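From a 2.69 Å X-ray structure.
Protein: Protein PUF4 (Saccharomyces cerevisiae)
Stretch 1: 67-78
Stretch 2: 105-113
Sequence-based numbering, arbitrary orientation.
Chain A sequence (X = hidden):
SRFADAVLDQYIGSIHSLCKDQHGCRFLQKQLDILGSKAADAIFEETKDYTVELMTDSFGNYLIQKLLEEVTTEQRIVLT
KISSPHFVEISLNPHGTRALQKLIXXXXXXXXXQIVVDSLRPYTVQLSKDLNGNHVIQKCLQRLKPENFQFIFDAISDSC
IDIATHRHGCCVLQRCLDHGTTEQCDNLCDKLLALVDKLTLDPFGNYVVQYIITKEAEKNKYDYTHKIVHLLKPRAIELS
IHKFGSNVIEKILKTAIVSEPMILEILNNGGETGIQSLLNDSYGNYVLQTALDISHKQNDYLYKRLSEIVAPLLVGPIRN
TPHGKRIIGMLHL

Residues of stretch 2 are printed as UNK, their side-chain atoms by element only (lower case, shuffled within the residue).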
ATOM      1  N   LEU A  67      12.757 -23.988  -0.699  1.00 23.16           N
ATOM      2  CA  LEU A  67      13.189 -24.753   0.468  1.00 21.35           C
ATOM      3  C   LEU A  67      12.271 -24.511   1.646  1.00 20.38           C
ATOM      4  O   LEU A  67      11.891 -25.444   2.344  1.00 20.45           O
ATOM      5  CB  LEU A  67      14.623 -24.382   0.856  1.00 19.52           C
ATOM      6  CG  LEU A  67      15.260 -25.285   1.910  1.00 19.31           C
ATOM      7  CD1 LEU A  67      15.451 -26.682   1.367  1.00 18.86           C
ATOM      8  CD2 LEU A  67      16.575 -24.719   2.385  1.00 18.73           C
ATOM      9  N   LEU A  68      11.912 -23.250   1.861  1.00 21.05           N
ATOM     10  CA  LEU A  68      11.021 -22.890   2.958  1.00 20.85           C
ATOM     11  C   LEU A  68       9.659 -23.611   2.896  1.00 23.77           C
ATOM     12  O   LEU A  68       9.123 -24.027   3.923  1.00 29.75           O
ATOM     13  CB  LEU A  68      10.845 -21.372   3.031  1.00 18.26           C
ATOM     14  CG  LEU A  68      12.064 -20.594   3.542  1.00 18.29           C
ATOM     15  CD1 LEU A  68      12.041 -19.136   3.073  1.00 18.11           C
ATOM     16  CD2 LEU A  68      12.169 -20.673   5.050  1.00 17.11           C
ATOM     17  N   GLU A  69       9.101 -23.768   1.702  1.00 23.00           N
ATOM     18  CA  GLU A  69       7.823 -24.458   1.579  1.00 28.91           C
ATOM     19  C   GLU A  69       7.953 -25.926   1.952  1.00 26.78           C
ATOM     20  O   GLU A  69       7.068 -26.495   2.580  1.00 36.31           O
ATOM     21  CB  GLU A  69       7.276 -24.360   0.156  1.00 27.22           C
ATOM     22  CG  GLU A  69       6.758 -22.990  -0.236  1.00 25.55           C
ATOM     23  CD  GLU A  69       6.636 -22.832  -1.745  1.00 42.76           C
ATOM     24  OE1 GLU A  69       6.343 -23.836  -2.437  1.00 51.95           O
ATOM     25  OE2 GLU A  69       6.846 -21.707  -2.241  1.00 48.51           O
ATOM     26  N   GLU A  70       9.072 -26.529   1.573  1.00 28.32           N
ATOM     27  CA  GLU A  70       9.174 -27.984   1.530  1.00 32.54           C
ATOM     28  C   GLU A  70       9.806 -28.594   2.778  1.00 32.58           C
ATOM     29  O   GLU A  70       9.717 -29.805   3.006  1.00 28.28           O
ATOM     30  CB  GLU A  70       9.947 -28.409   0.279  1.00 28.71           C
ATOM     31  CG  GLU A  70       9.394 -29.662  -0.362  1.00 44.22           C
ATOM     32  CD  GLU A  70       7.962 -29.486  -0.825  1.00 38.79           C
ATOM     33  OE1 GLU A  70       7.666 -28.462  -1.488  1.00 34.34           O
ATOM     34  OE2 GLU A  70       7.133 -30.377  -0.530  1.00 56.77           O
ATOM     35  N   VAL A  71      10.424 -27.733   3.580  1.00 33.42           N
ATOM     36  CA  VAL A  71      11.202 -28.111   4.756  1.00 25.97           C
ATOM     37  C   VAL A  71      10.249 -28.360   5.941  1.00 28.22           C
ATOM     38  O   VAL A  71       9.095 -27.913   5.897  1.00 28.41           O
ATOM     39  CB  VAL A  71      12.231 -26.979   5.042  1.00 22.66           C
ATOM     40  CG1 VAL A  71      11.745 -26.021   6.130  1.00 18.86           C
ATOM     41  CG2 VAL A  71      13.576 -27.549   5.359  1.00 21.28           C
ATOM     42  N   THR A  72      10.685 -29.079   6.983  1.00 22.30           N
ATOM     43  CA  THR A  72       9.775 -29.326   8.122  1.00 22.51           C
ATOM     44  C   THR A  72       9.707 -28.113   9.018  1.00 21.51           C
ATOM     45  O   THR A  72      10.434 -27.149   8.824  1.00 21.56           O
ATOM     46  CB  THR A  72      10.151 -30.543   9.020  1.00 19.46           C
ATOM     47  OG1 THR A  72      11.354 -30.259   9.745  1.00 29.19           O
ATOM     48  CG2 THR A  72      10.309 -31.811   8.210  1.00 16.23           C
ATOM     49  N   THR A  73       8.843 -28.166  10.023  1.00 25.32           N
ATOM     50  CA  THR A  73       8.766 -27.053  10.958  1.00 28.23           C
ATOM     51  C   THR A  73      10.057 -26.916  11.767  1.00 26.84           C
ATOM     52  O   THR A  73      10.517 -25.805  12.034  1.00 23.75           O
ATOM     53  CB  THR A  73       7.547 -27.165  11.871  1.00 23.09           C
ATOM     54  OG1 THR A  73       6.384 -26.774  11.131  1.00 25.81           O
ATOM     55  CG2 THR A  73       7.699 -26.252  13.072  1.00 22.21           C
ATOM     56  N   GLU A  74      10.653 -28.045  12.134  1.00 22.96           N
ATOM     57  CA  GLU A  74      11.896 -28.009  12.877  1.00 22.97           C
ATOM     58  C   GLU A  74      12.944 -27.279  12.049  1.00 26.57           C
ATOM     59  O   GLU A  74      13.634 -26.385  12.542  1.00 22.72           O
ATOM     60  CB  GLU A  74      12.375 -29.420  13.231  1.00 24.37           C
ATOM     61  CG  GLU A  74      11.580 -30.096  14.351  1.00 30.44           C
ATOM     62  CD  GLU A  74      10.149 -30.424  13.938  1.00 39.45           C
ATOM     63  OE1 GLU A  74       9.967 -31.111  12.907  1.00 32.57           O
ATOM     64  OE2 GLU A  74       9.206 -29.999  14.646  1.00 45.07           O
ATOM     65  N   GLN A  75      13.058 -27.663  10.784  1.00 27.17           N
ATOM     66  CA  GLN A  75      14.069 -27.085   9.916  1.00 19.03           C
ATOM     67  C   GLN A  75      13.775 -25.615   9.661  1.00 19.10           C
ATOM     68  O   GLN A  75      14.671 -24.771   9.726  1.00 19.10           O
ATOM     69  CB  GLN A  75      14.131 -27.854   8.609  1.00 18.09           C
ATOM     70  CG  GLN A  75      14.764 -29.212   8.734  1.00 17.75           C
ATOM     71  CD  GLN A  75      14.393 -30.131   7.591  1.00 18.04           C
ATOM     72  OE1 GLN A  75      13.290 -30.045   7.044  1.00 19.37           O
ATOM     73  NE2 GLN A  75      15.306 -31.022   7.227  1.00 16.75           N
ATOM     74  N   ARG A  76      12.513 -25.311   9.391  1.00 18.55           N
ATOM     75  CA  ARG A  76      12.108 -23.943   9.143  1.00 19.32           C
ATOM     76  C   ARG A  76      12.497 -23.039  10.301  1.00 23.59           C
ATOM     77  O   ARG A  76      12.954 -21.909  10.093  1.00 26.88           O
ATOM     78  CB  ARG A  76      10.605 -23.853   8.900  1.00 23.45           C
ATOM     79  CG  ARG A  76      10.175 -22.503   8.357  1.00 22.73           C
ATOM     80  CD  ARG A  76       8.723 -22.496   7.905  1.00 29.42           C
ATOM     81  NE  ARG A  76       7.824 -22.718   9.029  1.00 30.86           N
ATOM     82  CZ  ARG A  76       7.123 -23.828   9.215  1.00 30.59           C
ATOM     83  NH1 ARG A  76       7.201 -24.815   8.331  1.00 33.43           N
ATOM     84  NH2 ARG A  76       6.340 -23.943  10.280  1.00 32.70           N
ATOM     85  N   ILE A  77      12.317 -23.531  11.521  1.00 20.76           N
ATOM     86  CA  ILE A  77      12.645 -22.744  12.704  1.00 21.70           C
ATOM     87  C   ILE A  77      14.139 -22.456  12.803  1.00 23.32           C
ATOM     88  O   ILE A  77      14.546 -21.417  13.335  1.00 27.04           O
ATOM     89  CB  ILE A  77      12.124 -23.415  13.990  1.00 22.07           C
ATOM     90  CG1 ILE A  77      10.602 -23.533  13.909  1.00 30.42           C
ATOM     91  CG2 ILE A  77      12.495 -22.600  15.209  1.00 20.01           C
ATOM     92  CD1 ILE A  77       9.990 -24.458  14.915  1.00 27.07           C
ATOM     93  N   VAL A  78      14.954 -23.365  12.275  1.00 19.81           N
ATOM     94  CA  VAL A  78      16.395 -23.176  12.284  1.00 22.22           C
ATOM     95  C   VAL A  78      16.783 -22.114  11.263  1.00 23.73           C
ATOM     96  O   VAL A  78      17.610 -21.242  11.542  1.00 24.54           O
ATOM     97  CB  VAL A  78      17.160 -24.489  11.996  1.00 22.23           C
ATOM     98  CG1 VAL A  78      18.657 -24.213  11.815  1.00 17.53           C
ATOM     99  CG2 VAL A  78      16.919 -25.500  13.102  1.00 17.16           C
ATOM    100  N   UNK A 105       5.252 -15.978   5.087  1.00 20.21           N
ATOM    101  CA  UNK A 105       4.097 -16.708   4.590  1.00 19.47           C
ATOM    102  C   UNK A 105       4.080 -18.141   5.082  1.00 22.69           C
ATOM    103  O   UNK A 105       3.013 -18.745   5.229  1.00 25.91           O
ATOM    104  o   UNK A 105       3.333 -14.362   0.394  1.00 29.71           O
ATOM    105  c   UNK A 105       3.614 -15.419   2.483  1.00 31.11           C
ATOM    106  o   UNK A 105       4.400 -16.302   0.439  1.00 39.67           O
ATOM    107  c   UNK A 105       3.794 -15.358   0.997  1.00 34.66           C
ATOM    108  c   UNK A 105       4.095 -16.713   3.070  1.00 21.46           C
ATOM    109  N   UNK A 106       5.266 -18.685   5.335  1.00 22.69           N
ATOM    110  CA  UNK A 106       5.407 -20.104   5.635  1.00 22.28           C
ATOM    111  C   UNK A 106       5.296 -20.469   7.111  1.00 23.60           C
ATOM    112  O   UNK A 106       5.040 -21.622   7.439  1.00 27.66           O
ATOM    113  s   UNK A 106       6.709 -20.957   3.340  1.00 22.30           S
ATOM    114  c   UNK A 106       6.728 -20.635   5.089  1.00 21.09           C
ATOM    115  N   UNK A 107       5.492 -19.504   7.999  1.00 24.13           N
ATOM    116  CA  UNK A 107       5.561 -19.835   9.414  1.00 27.91           C
ATOM    117  C   UNK A 107       4.217 -20.270   9.968  1.00 28.49           C
ATOM    118  O   UNK A 107       3.193 -19.653   9.717  1.00 34.91           O
ATOM    119  c   UNK A 107       5.305 -17.453  10.238  1.00 22.57           C
ATOM    120  c   UNK A 107       7.597 -18.411   9.814  1.00 23.68           C
ATOM    121  c   UNK A 107       5.938 -16.271  10.942  1.00 22.32           C
ATOM    122  c   UNK A 107       6.176 -18.706  10.273  1.00 26.38           C
ATOM    123  N   UNK A 108       4.244 -21.358  10.725  1.00 37.11           N
ATOM    124  CA  UNK A 108       3.042 -21.918  11.301  1.00 36.27           C
ATOM    125  C   UNK A 108       2.985 -21.668  12.813  1.00 36.54           C
ATOM    126  O   UNK A 108       1.929 -21.328  13.342  1.00 44.86           O
ATOM    127  c   UNK A 108       2.724 -23.707   9.459  1.00 34.00           C
ATOM    128  c   UNK A 108       2.944 -23.417  10.960  1.00 40.74           C
ATOM    129  c   UNK A 108       2.749 -25.210   9.115  1.00 29.60           C
ATOM    130  c   UNK A 108       4.165 -25.793   9.179  1.00 59.22           C
ATOM    131  n   UNK A 108       4.356 -27.093   8.446  1.00 43.07           N
ATOM    132  N   UNK A 109       4.118 -21.812  13.500  1.00 37.22           N
ATOM    133  CA  UNK A 109       4.153 -21.713  14.967  1.00 43.89           C
ATOM    134  C   UNK A 109       4.133 -20.275  15.469  1.00 36.77           C
ATOM    135  O   UNK A 109       4.302 -19.333  14.700  1.00 49.97           O
ATOM    136  o   UNK A 109       6.578 -21.630  15.294  1.00 48.68           O
ATOM    137  c   UNK A 109       5.587 -23.818  15.051  1.00 43.41           C
ATOM    138  c   UNK A 109       5.407 -22.403  15.585  1.00 54.65           C
ATOM    139  N   UNK A 110       3.945 -20.110  16.771  1.00 39.74           N
ATOM    140  CA  UNK A 110       3.907 -18.781  17.360  1.00 46.40           C
ATOM    141  C   UNK A 110       5.288 -18.399  17.867  1.00 46.25           C
ATOM    142  O   UNK A 110       5.599 -17.223  18.046  1.00 48.09           O
ATOM    143  o   UNK A 110       0.527 -18.914  18.789  1.00 65.35           O
ATOM    144  c   UNK A 110       2.878 -18.715  18.486  1.00 47.46           C
ATOM    145  c   UNK A 110       1.458 -18.743  17.966  1.00 85.71           C
ATOM    146  o   UNK A 110       1.276 -18.571  16.740  1.00 85.52           O
ATOM    147  N   UNK A 111       6.116 -19.409  18.099  1.00 39.30           N
ATOM    148  CA  UNK A 111       7.513 -19.178  18.429  1.00 45.17           C
ATOM    149  C   UNK A 111       8.209 -18.541  17.228  1.00 43.39           C
ATOM    150  O   UNK A 111       9.068 -17.667  17.373  1.00 38.43           O
ATOM    151  o   UNK A 111      11.442 -22.005  19.037  1.00 36.39           O
ATOM    152  c   UNK A 111      10.229 -21.972  18.704  1.00 56.26           C
ATOM    153  c   UNK A 111       8.184 -20.501  18.798  1.00 44.32           C
ATOM    154  o   UNK A 111       9.486 -22.987  18.667  1.00 44.57           O
ATOM    155  c   UNK A 111       9.625 -20.630  18.333  1.00 33.98           C
ATOM    156  N   UNK A 112       7.823 -19.001  16.042  1.00 39.29           N
ATOM    157  CA  UNK A 112       8.332 -18.478  14.787  1.00 34.16           C
ATOM    158  C   UNK A 112       7.928 -17.028  14.602  1.00 33.37           C
ATOM    159  O   UNK A 112       8.684 -16.237  14.038  1.00 27.70           O
ATOM    160  c   UNK A 112       7.773 -19.286  13.620  1.00 35.16           C
ATOM    161  o   UNK A 112       8.394 -21.507  11.100  1.00 42.03           O
ATOM    162  o   UNK A 112       6.775 -21.893  12.529  1.00 28.76           O
ATOM    163  c   UNK A 112       7.864 -21.361  12.217  1.00 36.94           C
ATOM    164  c   UNK A 112       8.584 -20.501  13.238  1.00 33.04           C
ATOM    165  N   UNK A 113       6.720 -16.692  15.050  1.00 31.65           N
ATOM    166  CA  UNK A 113       6.200 -15.340  14.888  1.00 26.44           C
ATOM    167  C   UNK A 113       6.866 -14.406  15.872  1.00 30.73           C
ATOM    168  O   UNK A 113       7.156 -13.252  15.552  1.00 35.02           O
ATOM    169  c   UNK A 113       4.699 -15.309  15.066  1.00 26.54           C
TER

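Position 105 carries three carbons and two oxygens, both oxygens on the last carbon, which makes an unbranched carboxylate of glutamate length. Its side chain is out of reach of stretch 1, and its oxygens are bonded elsewhere in the structure. It is Glu105, still within the incoming helix.

Position 106 has one carbon followed by one sulfur, which settles the identity at once. The sulfur lies 3.9 Å from Leu68 O and 4.2 Å from Leu68 CB, and the CA-to-CB bond points toward stretch 1. This is Cys106; its SG also sits 4.1 Å from Glu69 CG, so the thiol packs against the end of the first helix.

Position 107 shows four carbons, forked at the first, with one arm two carbons long: a beta-branched aliphatic chain. CA-to-CB runs sideways and the end of the side chain leads away, so the closest contact uses the backbone, with CA 3.7 Å from Arg76 NE. This is Ile107, the first residue to leave helical phi/psi.

Position 108 has four carbons in a row ending in nitrogen. The last chain carbon lies 3.1 Å from both Thr73 OG1 and Arg76 NH2. The residue is Lys108. Its amine gains no hydrogen bond here: NZ to Thr73 OG1 is 3.4 Å at a poor angle, and NZ to Arg76 NH1, 3.6 Å, brings like charges together.

Position 109 carries one carbon bearing one oxygen and one carbon. The methyl carbon meets Thr73 CG2 at 3.8 Å. The pattern is that of threonine, and Thr109 occupies an N-cap position, where its OG1 accepts from the backbone N of position 112 at 3.0 Å.

Position 110 has two carbons, the second carrying two oxygens, and is out of reach of stretch 1: Asp110.

Position 111 again has three carbons with two terminal oxygens. One carboxylate oxygen approaches Ile77 CG2 at 4.0 Å. The residue is a glutamate, Glu111, and it is exposed.

Position 112 has the same composition but a different setting. One of its oxygens lies 2.5 Å from Arg76 NE, and a chain carbon lies 3.7 Å from Ile77 CG1. This is Glu112, buried, with chi1 in the m well.

Position 113 has a single side-chain carbon, out of reach of stretch 1; it is Ala113.

The contact centers on a two-pronged salt bridge. Arg76 NE donates to Glu112 OE2 at 2.5 Å, which is very short, and Arg76 NH2 donates to Glu112 OE1 at 3.1 Å, with the OE2 atom near the guanidinium plane. Local bonds hold both partners: Arg76 NH2 also donates to Thr73 OG1 at 3.0 Å, while Glu112 OE1 accepts from Thr109 N at 2.8 Å and Lys108 N at 3.2 Å. The carboxylate thus ties its own helix start to the neighboring helix. Cys106 O lies over one guanidinium face, 3.4 Å from Arg76 NE but not hydrogen-bonded. Around this polar center, Ile77 packs on the Glu112 chain and Cys106 on Leu68, within 465 Å² of buried surface.

Stretch 2 105-113: ECIKTDEEA
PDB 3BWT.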